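Local coordinates for heme-binding protein A / AI-2 binding protein A (Helicobacter pylori SS1, PDB 6OFQ), which is a periplasmic type II substrate-binding protein that binds short peptides and probably delivers them to an ABC transporter, at residues T93-T105 against K110-S122. Numbering follows the deposited sequence.
Sequences TFHLRKGVYFHQT and KKVEFSAKDVLFS
Phe102 N donates to Val112 O (3.0 Å) and Phe114 N to Val100 O (2.8 Å), the two backbone bonds of a single antiparallel bridge centred on Tyr101 and Glu113. The bridge ties the chain leaving strand 91-96 of the five-stranded antiparallel sheet to the chain entering helix 116-127, within the periplasmic binding protein fold. A third bond ties the loop ahead of the bridge to it: Gly99 N reaches Glu113 OE2 at 2.9 Å, on the anti side of the carboxylate and 26° out of its plane. Water 1 links the two chains, accepting from Val100 N and donating to Arg97 O and Phe114 O.

On the outer side, Glu113 CG lies over one face of the Tyr101 ring; the Lys111 side chain crosses that of Tyr101 at about a right angle, Lys111 CG 3.5 Å from Tyr101 CD1, and continues past the amide of Gln104, whose NE2 is bound by Asn109 O.

Apolar contacts fill the buried side. Leu96 CD1 reaches Phe114, Ala116 and Val119, while Phe114, its CG anti to the backbone N (chi1 159°), runs alongside Val100. Phe102 CD2 packs on Val112 CG2.

At the start of the helix, Asp118 OD2 accepts from Ser115 N while Asp118 N returns a bond to Ser115 O, and OD1 takes Lys189 N. Asp118 OD2 also meets the Phe102 ring in plane at its edge, 3.4 Å from Phe102 CE2.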
loop_
_atom_site.group_PDB
_atom_site.type_symbol
_atom_site.label_atom_id
_atom_site.label_comp_id
_atom_site.label_asym_id
_atom_site.label_seq_id
_atom_site.Cartn_x
_atom_site.Cartn_y
_atom_site.Cartn_z
ATOM N N THR A 93 23.809 -3.067 -11.010
ATOM C CA THR A 93 24.258 -4.459 -10.976
ATOM C C THR A 93 24.131 -4.993 -9.539
ATOM O O THR A 93 24.668 -4.405 -8.613
ATOM C CB THR A 93 25.730 -4.578 -11.402
ATOM O OG1 THR A 93 25.901 -4.022 -12.714
ATOM C CG2 THR A 93 26.108 -6.017 -11.512
ATOM N N PHE A 94 23.336 -6.063 -9.408
ATOM C CA PHE A 94 23.045 -6.690 -8.105
ATOM C C PHE A 94 23.756 -8.029 -7.983
ATOM O O PHE A 94 23.683 -8.871 -8.874
ATOM C CB PHE A 94 21.528 -6.902 -7.930
ATOM C CG PHE A 94 20.799 -5.595 -7.740
ATOM C CD1 PHE A 94 20.603 -5.029 -6.476
ATOM C CD2 PHE A 94 20.298 -4.913 -8.843
ATOM C CE1 PHE A 94 20.011 -3.795 -6.321
ATOM C CE2 PHE A 94 19.681 -3.683 -8.718
ATOM C CZ PHE A 94 19.580 -3.137 -7.453
ATOM N N HIS A 95 24.465 -8.150 -6.868
ATOM C CA HIS A 95 25.146 -9.375 -6.524
ATOM C C HIS A 95 24.218 -10.149 -5.590
ATOM O O HIS A 95 23.926 -9.672 -4.501
ATOM C CB HIS A 95 26.501 -9.005 -5.860
ATOM C CG HIS A 95 27.329 -8.029 -6.669
ATOM N ND1 HIS A 95 28.009 -8.469 -7.781
ATOM C CD2 HIS A 95 27.414 -6.673 -6.699
ATOM C CE1 HIS A 95 28.554 -7.435 -8.405
ATOM N NE2 HIS A 95 28.218 -6.330 -7.767
ATOM N N LEU A 96 23.828 -11.353 -5.977
ATOM C CA LEU A 96 22.772 -12.078 -5.314
ATOM C C LEU A 96 23.388 -12.903 -4.190
ATOM O O LEU A 96 24.532 -13.445 -4.293
ATOM C CB LEU A 96 21.983 -12.905 -6.297
ATOM C CG LEU A 96 21.354 -12.203 -7.502
ATOM C CD1 LEU A 96 20.561 -13.192 -8.289
ATOM C CD2 LEU A 96 20.475 -11.037 -7.036
ATOM N N ARG A 97 22.630 -13.016 -3.102
ATOM C CA ARG A 97 22.972 -13.863 -1.972
ATOM C C ARG A 97 22.954 -15.337 -2.373
ATOM O O ARG A 97 22.013 -15.764 -3.072
ATOM C CB ARG A 97 21.909 -13.656 -0.859
ATOM C CG ARG A 97 22.322 -14.147 0.520
ATOM C CD ARG A 97 21.223 -13.741 1.515
ATOM N NE ARG A 97 21.157 -12.290 1.683
ATOM C CZ ARG A 97 21.863 -11.548 2.518
ATOM N NH1 ARG A 97 22.829 -12.036 3.298
ATOM N NH2 ARG A 97 21.718 -10.211 2.495
ATOM N N LYS A 98 24.007 -16.059 -1.992
ATOM C CA LYS A 98 24.112 -17.495 -2.267
ATOM C C LYS A 98 23.622 -18.282 -1.071
ATOM O O LYS A 98 23.653 -17.841 0.075
ATOM C CB LYS A 98 25.589 -17.804 -2.556
ATOM C CG LYS A 98 26.132 -17.099 -3.803
ATOM C CD LYS A 98 27.571 -17.578 -4.025
ATOM C CE LYS A 98 28.195 -16.856 -5.196
ATOM N NZ LYS A 98 29.521 -17.480 -5.419
ATOM N N GLY A 99 23.236 -19.502 -1.391
ATOM C CA GLY A 99 22.769 -20.466 -0.406
ATOM C C GLY A 99 21.451 -20.121 0.261
ATOM O O GLY A 99 21.174 -20.585 1.373
ATOM N N VAL A 100 20.587 -19.386 -0.430
ATOM C CA VAL A 100 19.232 -19.092 0.054
ATOM C C VAL A 100 18.373 -20.141 -0.616
ATOM O O VAL A 100 18.406 -20.359 -1.833
ATOM C CB VAL A 100 18.816 -17.710 -0.461
ATOM C CG1 VAL A 100 17.340 -17.454 -0.150
ATOM C CG2 VAL A 100 19.738 -16.634 0.073
ATOM N N TYR A 101 17.456 -20.727 0.163
ATOM C CA TYR A 101 16.553 -21.727 -0.332
ATOM C C TYR A 101 15.102 -21.253 -0.241
ATOM O O TYR A 101 14.741 -20.599 0.759
ATOM C CB TYR A 101 16.728 -23.051 0.430
ATOM C CG TYR A 101 18.079 -23.667 0.063
ATOM C CD1 TYR A 101 18.158 -24.465 -1.059
ATOM C CD2 TYR A 101 19.232 -23.379 0.759
ATOM C CE1 TYR A 101 19.347 -24.956 -1.550
ATOM C CE2 TYR A 101 20.450 -23.847 0.288
ATOM C CZ TYR A 101 20.481 -24.616 -0.850
ATOM O OH TYR A 101 21.656 -25.126 -1.356
ATOM N N PHE A 102 14.293 -21.666 -1.214
ATOM C CA PHE A 102 12.862 -21.475 -1.137
ATOM C C PHE A 102 12.238 -22.412 -0.097
ATOM O O PHE A 102 12.727 -23.509 0.141
ATOM C CB PHE A 102 12.189 -21.648 -2.489
ATOM C CG PHE A 102 12.391 -20.486 -3.426
ATOM C CD1 PHE A 102 11.592 -19.372 -3.347
ATOM C CD2 PHE A 102 13.435 -20.557 -4.357
ATOM C CE1 PHE A 102 11.789 -18.293 -4.212
ATOM C CE2 PHE A 102 13.617 -19.481 -5.220
ATOM C CZ PHE A 102 12.760 -18.406 -5.205
ATOM N N HIS A 103 11.099 -21.968 0.428
ATOM C CA HIS A 103 10.387 -22.787 1.432
ATOM C C HIS A 103 10.041 -24.193 0.939
ATOM O O HIS A 103 9.759 -24.395 -0.219
ATOM C CB HIS A 103 9.047 -22.146 1.740
ATOM C CG HIS A 103 9.184 -20.766 2.280
ATOM N ND1 HIS A 103 8.257 -19.798 1.997
ATOM C CD2 HIS A 103 10.102 -20.205 3.087
ATOM C CE1 HIS A 103 8.632 -18.666 2.564
ATOM N NE2 HIS A 103 9.733 -18.887 3.255
ATOM N N GLN A 104 9.980 -25.130 1.874
ATOM C CA GLN A 104 9.350 -26.418 1.566
ATOM C C GLN A 104 8.026 -26.502 2.347
ATOM O O GLN A 104 8.038 -26.129 3.512
ATOM C CB GLN A 104 10.283 -27.531 2.010
ATOM C CG GLN A 104 11.484 -27.705 1.076
ATOM C CD GLN A 104 12.538 -28.584 1.739
ATOM O OE1 GLN A 104 13.177 -28.140 2.688
ATOM N NE2 GLN A 104 12.615 -29.873 1.350
ATOM N N THR A 105 6.978 -26.979 1.696
ATOM C CA THR A 105 5.662 -27.056 2.302
ATOM C C THR A 105 5.083 -28.408 1.895
ATOM O O THR A 105 5.673 -29.096 1.036
ATOM C CB THR A 105 4.783 -25.955 1.715
ATOM O OG1 THR A 105 4.611 -26.216 0.321
ATOM C CG2 THR A 105 5.335 -24.533 1.951
ATOM N N LYS A 110 10.361 -29.931 -2.931
ATOM C CA LYS A 110 11.707 -29.892 -3.469
ATOM C C LYS A 110 12.466 -28.739 -2.820
ATOM O O LYS A 110 11.863 -27.692 -2.569
ATOM C CB LYS A 110 11.587 -29.723 -4.981
ATOM C CG LYS A 110 12.877 -29.939 -5.755
ATOM C CD LYS A 110 12.607 -29.671 -7.228
ATOM C CE LYS A 110 13.802 -29.980 -8.118
ATOM N NZ LYS A 110 13.793 -31.418 -8.486
ATOM N N LYS A 111 13.727 -28.978 -2.468
ATOM C CA LYS A 111 14.583 -27.946 -1.892
ATOM C C LYS A 111 15.411 -27.287 -3.003
ATOM O O LYS A 111 16.251 -27.890 -3.675
ATOM C CB LYS A 111 15.488 -28.421 -0.754
ATOM C CG LYS A 111 16.210 -27.257 -0.087
ATOM C CD LYS A 111 16.713 -27.479 1.338
ATOM C CE LYS A 111 16.299 -26.329 2.244
ATOM N NZ LYS A 111 17.247 -25.950 3.327
ATOM N N VAL A 112 15.105 -26.034 -3.288
ATOM C CA VAL A 112 15.680 -25.365 -4.458
ATOM C C VAL A 112 16.306 -24.061 -4.046
ATOM O O VAL A 112 15.764 -23.308 -3.242
ATOM C CB VAL A 112 14.744 -25.175 -5.652
ATOM C CG1 VAL A 112 14.039 -26.490 -5.981
ATOM C CG2 VAL A 112 13.653 -24.180 -5.415
ATOM N N GLU A 113 17.541 -23.848 -4.495
ATOM C CA GLU A 113 18.310 -22.644 -4.188
ATOM C C GLU A 113 17.890 -21.504 -5.132
ATOM O O GLU A 113 17.801 -21.634 -6.338
ATOM C CB GLU A 113 19.827 -22.917 -4.325
ATOM C CG GLU A 113 20.703 -21.767 -3.865
ATOM C CD GLU A 113 22.207 -21.974 -4.093
ATOM O OE1 GLU A 113 22.500 -23.028 -4.717
ATOM O OE2 GLU A 113 23.064 -21.146 -3.737
ATOM N N PHE A 114 17.650 -20.338 -4.516
ATOM C CA PHE A 114 17.397 -19.073 -5.207
ATOM C C PHE A 114 18.611 -18.693 -6.071
ATOM O O PHE A 114 19.757 -18.819 -5.657
ATOM C CB PHE A 114 17.131 -17.999 -4.141
ATOM C CG PHE A 114 17.350 -16.583 -4.622
ATOM C CD1 PHE A 114 16.491 -16.002 -5.525
ATOM C CD2 PHE A 114 18.447 -15.876 -4.186
ATOM C CE1 PHE A 114 16.735 -14.737 -6.043
ATOM C CE2 PHE A 114 18.660 -14.571 -4.626
ATOM C CZ PHE A 114 17.793 -14.032 -5.538
ATOM N N SER A 115 18.319 -18.220 -7.260
ATOM C CA SER A 115 19.347 -17.760 -8.158
ATOM C C SER A 115 18.759 -16.720 -9.105
ATOM O O SER A 115 17.559 -16.376 -9.105
ATOM C CB SER A 115 19.964 -18.979 -8.891
ATOM O OG SER A 115 19.050 -19.490 -9.823
ATOM N N ALA A 116 19.601 -16.295 -10.062
ATOM C CA ALA A 116 19.238 -15.248 -10.964
ATOM C C ALA A 116 17.998 -15.558 -11.796
ATOM O O ALA A 116 17.225 -14.658 -12.158
ATOM C CB ALA A 116 20.435 -14.893 -11.824
ATOM N N LYS A 117 17.771 -16.828 -12.146
ATOM C CA LYS A 117 16.588 -17.153 -12.929
ATOM C C LYS A 117 15.263 -16.831 -12.238
ATOM O O LYS A 117 14.268 -16.589 -12.907
ATOM C CB LYS A 117 16.581 -18.626 -13.364
ATOM C CG LYS A 117 16.304 -19.668 -12.298
ATOM C CD LYS A 117 16.240 -21.043 -12.958
ATOM C CE LYS A 117 15.682 -22.102 -12.025
ATOM N NZ LYS A 117 15.784 -23.479 -12.587
ATOM N N ASP A 118 15.285 -16.778 -10.915
ATOM C CA ASP A 118 14.079 -16.476 -10.145
ATOM C C ASP A 118 13.808 -14.972 -10.214
ATOM O O ASP A 118 12.657 -14.541 -10.251
ATOM C CB ASP A 118 14.207 -16.905 -8.703
ATOM C CG ASP A 118 14.550 -18.405 -8.593
ATOM O OD1 ASP A 118 13.670 -19.092 -9.163
ATOM O OD2 ASP A 118 15.534 -18.769 -7.917
ATOM N N VAL A 119 14.864 -14.168 -10.269
ATOM C CA VAL A 119 14.717 -12.716 -10.491
ATOM C C VAL A 119 14.149 -12.455 -11.877
ATOM O O VAL A 119 13.228 -11.691 -12.056
ATOM C CB VAL A 119 16.016 -11.972 -10.219
ATOM C CG1 VAL A 119 15.823 -10.480 -10.365
ATOM C CG2 VAL A 119 16.603 -12.303 -8.854
ATOM N N LEU A 120 14.765 -13.059 -12.907
ATOM C CA LEU A 120 14.267 -12.978 -14.264
ATOM C C LEU A 120 12.831 -13.404 -14.314
ATOM O O LEU A 120 12.010 -12.707 -14.887
ATOM C CB LEU A 120 15.110 -13.810 -15.256
ATOM C CG LEU A 120 16.562 -13.378 -15.462
ATOM C CD1 LEU A 120 17.154 -14.250 -16.582
ATOM C CD2 LEU A 120 16.593 -11.917 -15.871
ATOM N N PHE A 121 12.460 -14.548 -13.734
ATOM C CA PHE A 121 11.058 -14.913 -13.823
ATOM C C PHE A 121 10.113 -13.886 -13.204
ATOM O O PHE A 121 9.113 -13.478 -13.781
ATOM C CB PHE A 121 10.864 -16.211 -13.045
ATOM C CG PHE A 121 9.394 -16.619 -12.877
ATOM C CD1 PHE A 121 8.583 -16.900 -13.958
ATOM C CD2 PHE A 121 8.823 -16.576 -11.619
ATOM C CE1 PHE A 121 7.258 -17.252 -13.806
ATOM C CE2 PHE A 121 7.465 -16.885 -11.478
ATOM C CZ PHE A 121 6.704 -17.169 -12.555
ATOM N N SER A 122 10.497 -13.405 -12.028
ATOM C CA SER A 122 9.625 -12.531 -11.241
ATOM C C SER A 122 9.368 -11.190 -11.895
ATOM O O SER A 122 8.286 -10.650 -11.771
ATOM C CB SER A 122 10.218 -12.374 -9.845
ATOM O OG SER A 122 10.269 -13.614 -9.150
HETATM O O HOH W 1 20.927 -18.272 -3.151
HETATM O O HOH W 2 12.219 -25.117 -2.345
#